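Local coordinates for protein dihydropteroate synthase (PDB 7L6P) that probably catalyses the condensation of para-aminobenzoate with 6-hydroxymethyl-7,8-dihydropterin diphosphate to give 7,8-dihydropteroate, a step of folate biosynthesis, at residues H175-L178 and V179-F183; K205-A208 and H209-L213; D244-S247 and E248-A251. All coordinates share one frame; numbering follows the deposited sequence.

Contact 1: residues H175-L178 and V179-F183; sequences HGFL and VQRLF
One face of the Phe177 ring carries the aliphatic stem of Arg181, one face of the His175 ring carries a methyl of Val179, and CD2 of Leu178 lies in plane at the edge of the phenyl ring. Both face contacts are i to i+4 CH-pi pairs along helix 170-188, a helix on the outside of the TIM barrel. Arg181 CG sits 3.7 Å from the centroid of the Phe177 ring, displaced toward the rim near CE1. A chi1 of 172°, which sets CG opposite the backbone N, turns the Phe177 ring toward the arginine one turn on. The Arg181 chain bends twice; its CG and CD make the contact, and its guanidinium plane stands 44° from the phenyl plane. The charged end is held by NE to the carbonyl of Gly132 and by NH1 to Gln180 OE1 at 3.2 Å, a bond near the guanidinium plane. Val179 CG2 lies 4.0 Å from the His175 ring centroid. On the inward side Leu178 packs on Ile197, and Leu182 on Leu195 and Leu151, joining the helix to strands 195-198 and 149-152. The i to i+4 backbone hydrogen bonds of the alpha-helix accompany these pairs, with Leu182 N reaching Leu178 O at 2.9 Å and Val179 N donating to His175 O, also at 2.9 Å.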
loop_
_atom_site.group_PDB
_atom_site.type_symbol
_atom_site.label_atom_id
_atom_site.label_comp_id
_atom_site.label_asym_id
_atom_site.label_seq_id
_atom_site.Cartn_x
_atom_site.Cartn_y
_atom_site.Cartn_z
ATOM N N HIS A 175 1.550 14.708 21.601
ATOM C CA HIS A 175 2.931 15.080 21.877
ATOM C C HIS A 175 3.137 15.352 23.364
ATOM O O HIS A 175 3.999 14.736 24.004
ATOM C CB HIS A 175 3.308 16.312 21.048
ATOM C CG HIS A 175 4.736 16.728 21.193
ATOM N ND1 HIS A 175 5.136 17.725 22.060
ATOM C CD2 HIS A 175 5.861 16.293 20.578
ATOM C CE1 HIS A 175 6.446 17.879 21.983
ATOM N NE2 HIS A 175 6.910 17.020 21.093
ATOM N N GLY A 176 2.322 16.248 23.939
ATOM C CA GLY A 176 2.515 16.626 25.334
ATOM C C GLY A 176 2.434 15.428 26.254
ATOM O O GLY A 176 3.243 15.275 27.174
ATOM N N PHE A 177 1.491 14.532 25.973
ATOM C CA PHE A 177 1.352 13.323 26.772
ATOM C C PHE A 177 2.617 12.489 26.712
ATOM O O PHE A 177 3.178 12.120 27.750
ATOM C CB PHE A 177 0.162 12.501 26.278
ATOM C CG PHE A 177 0.051 11.127 26.913
ATOM C CD1 PHE A 177 0.703 10.024 26.358
ATOM C CD2 PHE A 177 -0.763 10.922 28.023
ATOM C CE1 PHE A 177 0.575 8.746 26.916
ATOM C CE2 PHE A 177 -0.885 9.643 28.583
ATOM C CZ PHE A 177 -0.198 8.558 28.034
ATOM N N LEU A 178 3.086 12.192 25.494
ATOM C CA LEU A 178 4.261 11.339 25.346
ATOM C C LEU A 178 5.487 11.960 26.000
ATOM O O LEU A 178 6.266 11.256 26.655
ATOM C CB LEU A 178 4.523 11.047 23.869
ATOM C CG LEU A 178 3.473 10.215 23.134
ATOM C CD1 LEU A 178 3.904 10.002 21.681
ATOM C CD2 LEU A 178 3.291 8.879 23.827
ATOM N N VAL A 179 5.688 13.267 25.815
ATOM C CA VAL A 179 6.790 13.946 26.499
ATOM C C VAL A 179 6.767 13.635 27.993
ATOM O O VAL A 179 7.815 13.386 28.604
ATOM C CB VAL A 179 6.740 15.464 26.244
ATOM C CG1 VAL A 179 7.532 16.206 27.318
ATOM C CG2 VAL A 179 7.284 15.797 24.872
ATOM N N GLN A 180 5.570 13.603 28.597
ATOM C CA GLN A 180 5.470 13.425 30.042
ATOM C C GLN A 180 5.674 11.983 30.459
ATOM O O GLN A 180 6.277 11.728 31.504
ATOM C CB GLN A 180 4.115 13.936 30.545
ATOM C CG GLN A 180 4.050 14.163 32.018
ATOM C CD GLN A 180 3.633 12.931 32.785
ATOM O OE1 GLN A 180 3.102 11.985 32.217
ATOM N NE2 GLN A 180 3.890 12.926 34.092
ATOM N N ARG A 181 5.231 11.036 29.646
ATOM C CA ARG A 181 5.499 9.629 29.917
ATOM C C ARG A 181 6.984 9.318 29.762
ATOM O O ARG A 181 7.534 8.518 30.526
ATOM C CB ARG A 181 4.662 8.742 28.985
ATOM C CG ARG A 181 3.167 8.977 29.042
ATOM C CD ARG A 181 2.662 9.039 30.473
ATOM N NE ARG A 181 3.007 7.840 31.229
ATOM C CZ ARG A 181 3.197 7.824 32.547
ATOM N NH1 ARG A 181 3.070 8.919 33.279
ATOM N NH2 ARG A 181 3.537 6.682 33.142
ATOM N N LEU A 182 7.646 9.921 28.767
ATOM C CA LEU A 182 9.087 9.723 28.625
ATOM C C LEU A 182 9.837 10.290 29.825
ATOM O O LEU A 182 10.725 9.628 30.373
ATOM C CB LEU A 182 9.596 10.350 27.322
ATOM C CG LEU A 182 9.230 9.644 25.991
ATOM C CD1 LEU A 182 9.400 10.573 24.785
ATOM C CD2 LEU A 182 10.052 8.379 25.785
ATOM N N PHE A 183 9.465 11.493 30.282
ATOM C CA PHE A 183 10.121 12.052 31.463
ATOM C C PHE A 183 9.869 11.205 32.700
ATOM O O PHE A 183 10.785 10.978 33.494
ATOM C CB PHE A 183 9.692 13.489 31.731
ATOM C CG PHE A 183 10.327 14.061 32.968
ATOM C CD1 PHE A 183 11.628 14.545 32.924
ATOM C CD2 PHE A 183 9.635 14.104 34.172
ATOM C CE1 PHE A 183 12.242 15.055 34.052
ATOM C CE2 PHE A 183 10.218 14.605 35.299
ATOM C CZ PHE A 183 11.544 15.098 35.250
#

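Contact 2: residues K205-A208 and H209-L213; sequences KTTA and HNMTL
A capping box at the start of helix 207-215 joins Thr206, its N-cap, to His209, within the crossover from strand 195-198 to strand 227-229 of the barrel. Thr206 OG1 accepts from His209 N at 3.0 Å, and the histidine returns the bond: Thr206 N donates to His209 ND1, also at 3.0 Å. This second donor stands 36° out of the imidazole plane. A chi1 of 66° places the threonine hydroxyl over one face of the ring, while Lys205 CA lies at the ring edge. Tyr167 meets the same imidazole edge-to-face. The Lys205 chain runs past Asn210 and Leu213 at about right angles, its CB 3.5 Å from Asn210 OD1 and its CE 3.7 Å from Leu213 CD1. Beyond them NZ bonds to His153 ND1 and backbone carbonyls, including that of Gly200, whereas Asn210 OD1 accepts from Gly202 N. Farther along, Met211 and Thr212 pack against Ala285 and Val289 of the second subunit. As ND1 accepts from Thr206 N, it is probably unprotonated, which would suit a neutral imidazole with its proton on NE2.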
loop_
_atom_site.group_PDB
_atom_site.type_symbol
_atom_site.label_atom_id
_atom_site.label_comp_id
_atom_site.label_asym_id
_atom_site.label_seq_id
_atom_site.Cartn_x
_atom_site.Cartn_y
_atom_site.Cartn_z
ATOM N N LYS A 205 -9.801 7.940 19.720
ATOM C CA LYS A 205 -9.603 8.785 18.551
ATOM C C LYS A 205 -10.648 8.497 17.487
ATOM O O LYS A 205 -10.928 7.337 17.175
ATOM C CB LYS A 205 -8.203 8.575 17.961
ATOM C CG LYS A 205 -7.105 9.215 18.787
ATOM C CD LYS A 205 -5.844 8.370 18.763
ATOM C CE LYS A 205 -4.873 8.808 19.851
ATOM N NZ LYS A 205 -4.514 7.679 20.753
ATOM N N THR A 206 -11.198 9.560 16.909
ATOM C CA THR A 206 -12.021 9.399 15.725
ATOM C C THR A 206 -11.156 9.043 14.517
ATOM O O THR A 206 -9.915 9.099 14.554
ATOM C CB THR A 206 -12.786 10.685 15.411
ATOM O OG1 THR A 206 -11.844 11.716 15.053
ATOM C CG2 THR A 206 -13.667 11.115 16.548
ATOM N N THR A 207 -11.822 8.680 13.415
ATOM C CA THR A 207 -11.068 8.478 12.182
ATOM C C THR A 207 -10.329 9.754 11.791
ATOM O O THR A 207 -9.177 9.698 11.347
ATOM C CB THR A 207 -11.985 8.020 11.050
ATOM O OG1 THR A 207 -12.555 6.754 11.385
ATOM C CG2 THR A 207 -11.212 7.911 9.733
ATOM N N ALA A 208 -10.956 10.914 11.997
ATOM C CA ALA A 208 -10.314 12.189 11.681
ATOM C C ALA A 208 -9.066 12.395 12.529
ATOM O O ALA A 208 -8.025 12.817 12.019
ATOM C CB ALA A 208 -11.298 13.348 11.885
ATOM N N HIS A 209 -9.159 12.120 13.835
ATOM C CA HIS A 209 -7.989 12.221 14.698
ATOM C C HIS A 209 -6.884 11.307 14.198
ATOM O O HIS A 209 -5.705 11.698 14.185
ATOM C CB HIS A 209 -8.344 11.874 16.146
ATOM C CG HIS A 209 -9.389 12.764 16.745
ATOM N ND1 HIS A 209 -10.317 12.311 17.659
ATOM C CD2 HIS A 209 -9.665 14.074 16.548
ATOM C CE1 HIS A 209 -11.109 13.309 18.013
ATOM N NE2 HIS A 209 -10.736 14.390 17.351
ATOM N N ASN A 210 -7.243 10.079 13.793
ATOM C CA ASN A 210 -6.239 9.123 13.332
ATOM C C ASN A 210 -5.525 9.629 12.084
ATOM O O ASN A 210 -4.302 9.498 11.965
ATOM C CB ASN A 210 -6.871 7.760 13.047
ATOM C CG ASN A 210 -7.132 6.974 14.305
ATOM O OD1 ASN A 210 -6.422 7.111 15.311
ATOM N ND2 ASN A 210 -8.129 6.105 14.247
ATOM N N MET A 211 -6.277 10.174 11.131
ATOM C CA MET A 211 -5.676 10.652 9.896
ATOM C C MET A 211 -4.800 11.879 10.140
ATOM O O MET A 211 -3.769 12.054 9.483
ATOM C CB MET A 211 -6.765 10.947 8.865
ATOM C CG MET A 211 -7.490 9.678 8.328
ATOM S SD MET A 211 -6.421 8.398 7.603
ATOM C CE MET A 211 -6.244 7.259 8.977
ATOM N N THR A 212 -5.202 12.753 11.059
ATOM C CA THR A 212 -4.358 13.890 11.400
ATOM C C THR A 212 -3.038 13.413 12.030
ATOM O O THR A 212 -1.949 13.783 11.570
ATOM C CB THR A 212 -5.137 14.851 12.309
ATOM O OG1 THR A 212 -6.153 15.530 11.538
ATOM C CG2 THR A 212 -4.202 15.889 12.948
ATOM N N LEU A 213 -3.117 12.515 13.022
ATOM C CA LEU A 213 -1.904 11.955 13.620
ATOM C C LEU A 213 -1.044 11.233 12.592
ATOM O O LEU A 213 0.183 11.364 12.600
ATOM C CB LEU A 213 -2.260 10.992 14.745
ATOM C CG LEU A 213 -2.720 11.633 16.042
ATOM C CD1 LEU A 213 -3.394 10.578 16.899
ATOM C CD2 LEU A 213 -1.508 12.319 16.768
#

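Contact 3: residues D244-S247 and E248-A251; sequences DTPS and ERVA
Thr245 and Glu248, and Pro246 and Arg249, meet through backbone hydrogen bonds as the chain turns toward helix 250-262. Glu248 N donates to Thr245 O at 3.0 Å, and Arg249 N to Pro246 O at 3.1 Å. Both are i to i+3 bonds, and in both the donor stands about 60° out of the carbonyl plane, away from the lone-pair directions; with N-H angles of 141° and 145° they are also bent, as is common in 3-10 turns.

The side-chain polar contact is slighter. Thr245 OG1 gives a weak bond to Glu248 OE1 at 3.3 Å. The glutamate chain, extended beyond CG, crosses the threonine side chain at a slant, and its carboxylate also rests against the threonine, OE1 of Glu248 being 3.3 Å from Thr245 CB, so packing accompanies the weak bond. This pairing lies at the surface.

Arg249 makes the van der Waals part of the contact. Its chain is extended from CG to NE and passes along the turn, with CD 3.8 Å from Pro246 CA. One face of the guanidinium is covered by the Thr245-Pro246 peptide, Pro246 N lying above its centre. The charged end is bound beyond the turn: NH2 donates to the carbonyl of Arg243 and NH1 to that of Arg233, which fixes the flat group against the peptide and ties together the loops on both sides of helix 235-241. The carboxylate of Asp244 stays at a distance, OD1 being 4.9 Å from Arg249 NH2, where its charge could at most assist weakly.

Farther along the chain, Val250 CG2 approaches Ser247 O at 3.6 Å, and Ala251 packs on Ala275 of the second subunit. The whole is a short 3-10 turn leading through the N-cap residue Arg249 into helix 250-262 of the TIM barrel.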
loop_
_atom_site.group_PDB
_atom_site.type_symbol
_atom_site.label_atom_id
_atom_site.label_comp_id
_atom_site.label_asym_id
_atom_site.label_seq_id
_atom_site.Cartn_x
_atom_site.Cartn_y
_atom_site.Cartn_z
ATOM N N ASP A 244 -17.028 -3.358 6.447
ATOM C CA ASP A 244 -17.425 -3.747 7.795
ATOM C C ASP A 244 -16.600 -4.914 8.334
ATOM O O ASP A 244 -16.365 -4.988 9.541
ATOM C CB ASP A 244 -18.904 -4.132 7.831
ATOM C CG ASP A 244 -19.782 -3.049 8.411
ATOM O OD1 ASP A 244 -19.292 -1.961 8.714
ATOM O OD2 ASP A 244 -20.947 -3.346 8.687
ATOM N N THR A 245 -16.168 -5.844 7.475
ATOM C CA THR A 245 -15.440 -7.014 7.974
ATOM C C THR A 245 -13.971 -6.651 8.201
ATOM O O THR A 245 -13.325 -6.117 7.293
ATOM C CB THR A 245 -15.575 -8.180 6.987
ATOM O OG1 THR A 245 -16.965 -8.371 6.652
ATOM C CG2 THR A 245 -15.050 -9.487 7.583
ATOM N N PRO A 246 -13.415 -6.896 9.393
ATOM C CA PRO A 246 -12.007 -6.509 9.622
ATOM C C PRO A 246 -11.032 -7.236 8.715
ATOM O O PRO A 246 -10.018 -6.653 8.300
ATOM C CB PRO A 246 -11.777 -6.861 11.101
ATOM C CG PRO A 246 -13.148 -6.813 11.715
ATOM C CD PRO A 246 -14.084 -7.341 10.633
ATOM N N SER A 247 -11.330 -8.484 8.357
ATOM C CA SER A 247 -10.458 -9.256 7.481
ATOM C C SER A 247 -10.556 -8.815 6.027
ATOM O O SER A 247 -9.728 -9.236 5.210
ATOM C CB SER A 247 -10.788 -10.736 7.615
ATOM O OG SER A 247 -12.108 -10.960 7.197
ATOM N N GLU A 248 -11.546 -7.983 5.702
ATOM C CA GLU A 248 -11.676 -7.332 4.408
ATOM C C GLU A 248 -10.848 -6.054 4.304
ATOM O O GLU A 248 -10.943 -5.363 3.285
ATOM C CB GLU A 248 -13.149 -6.996 4.145
ATOM C CG GLU A 248 -13.997 -8.176 3.618
ATOM C CD GLU A 248 -15.478 -7.871 3.578
ATOM O OE1 GLU A 248 -15.905 -6.770 4.021
ATOM O OE2 GLU A 248 -16.225 -8.746 3.084
ATOM N N ARG A 249 -10.044 -5.721 5.321
ATOM C CA ARG A 249 -9.333 -4.449 5.380
ATOM C C ARG A 249 -7.822 -4.588 5.180
ATOM O O ARG A 249 -7.061 -3.736 5.646
ATOM C CB ARG A 249 -9.612 -3.750 6.709
ATOM C CG ARG A 249 -11.059 -3.391 6.952
ATOM C CD ARG A 249 -11.295 -2.947 8.393
ATOM N NE ARG A 249 -12.706 -2.720 8.649
ATOM C CZ ARG A 249 -13.266 -2.631 9.851
ATOM N NH1 ARG A 249 -12.551 -2.725 10.964
ATOM N NH2 ARG A 249 -14.576 -2.431 9.938
ATOM N N VAL A 250 -7.371 -5.631 4.475
ATOM C CA VAL A 250 -5.934 -5.889 4.332
ATOM C C VAL A 250 -5.276 -4.834 3.447
ATOM O O VAL A 250 -4.249 -4.248 3.810
ATOM C CB VAL A 250 -5.700 -7.310 3.776
ATOM C CG1 VAL A 250 -4.210 -7.563 3.549
ATOM C CG2 VAL A 250 -6.271 -8.360 4.740
ATOM N N ALA A 251 -5.843 -4.593 2.263
ATOM C CA ALA A 251 -5.271 -3.598 1.362
ATOM C C ALA A 251 -5.164 -2.233 2.032
ATOM O O ALA A 251 -4.196 -1.512 1.814
ATOM C CB ALA A 251 -6.091 -3.497 0.069
#

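All three contacts are local and lie within the alpha-helical shell and loops of one TIM barrel. Contacts 1 and 2 are partly buried and contact 3 is a surface contact. Contact 1 is mid-helix, contact 2 a helix start and contact 3 the turn before a helix, so CH-pi pairs give way to side-chain capping and then to 3-10 bonds over an arginine. Contacts 1 and 2 come within about 6 Å at their nearest atoms, and Leu213 of contact 2 packs on helix 170-188, which holds contact 1. Contacts 1 and 3 lie on opposite sides of the chain's centre, their centres 33 Å apart. Contacts 2 and 3 each reach the second subunit; contact 1 does not.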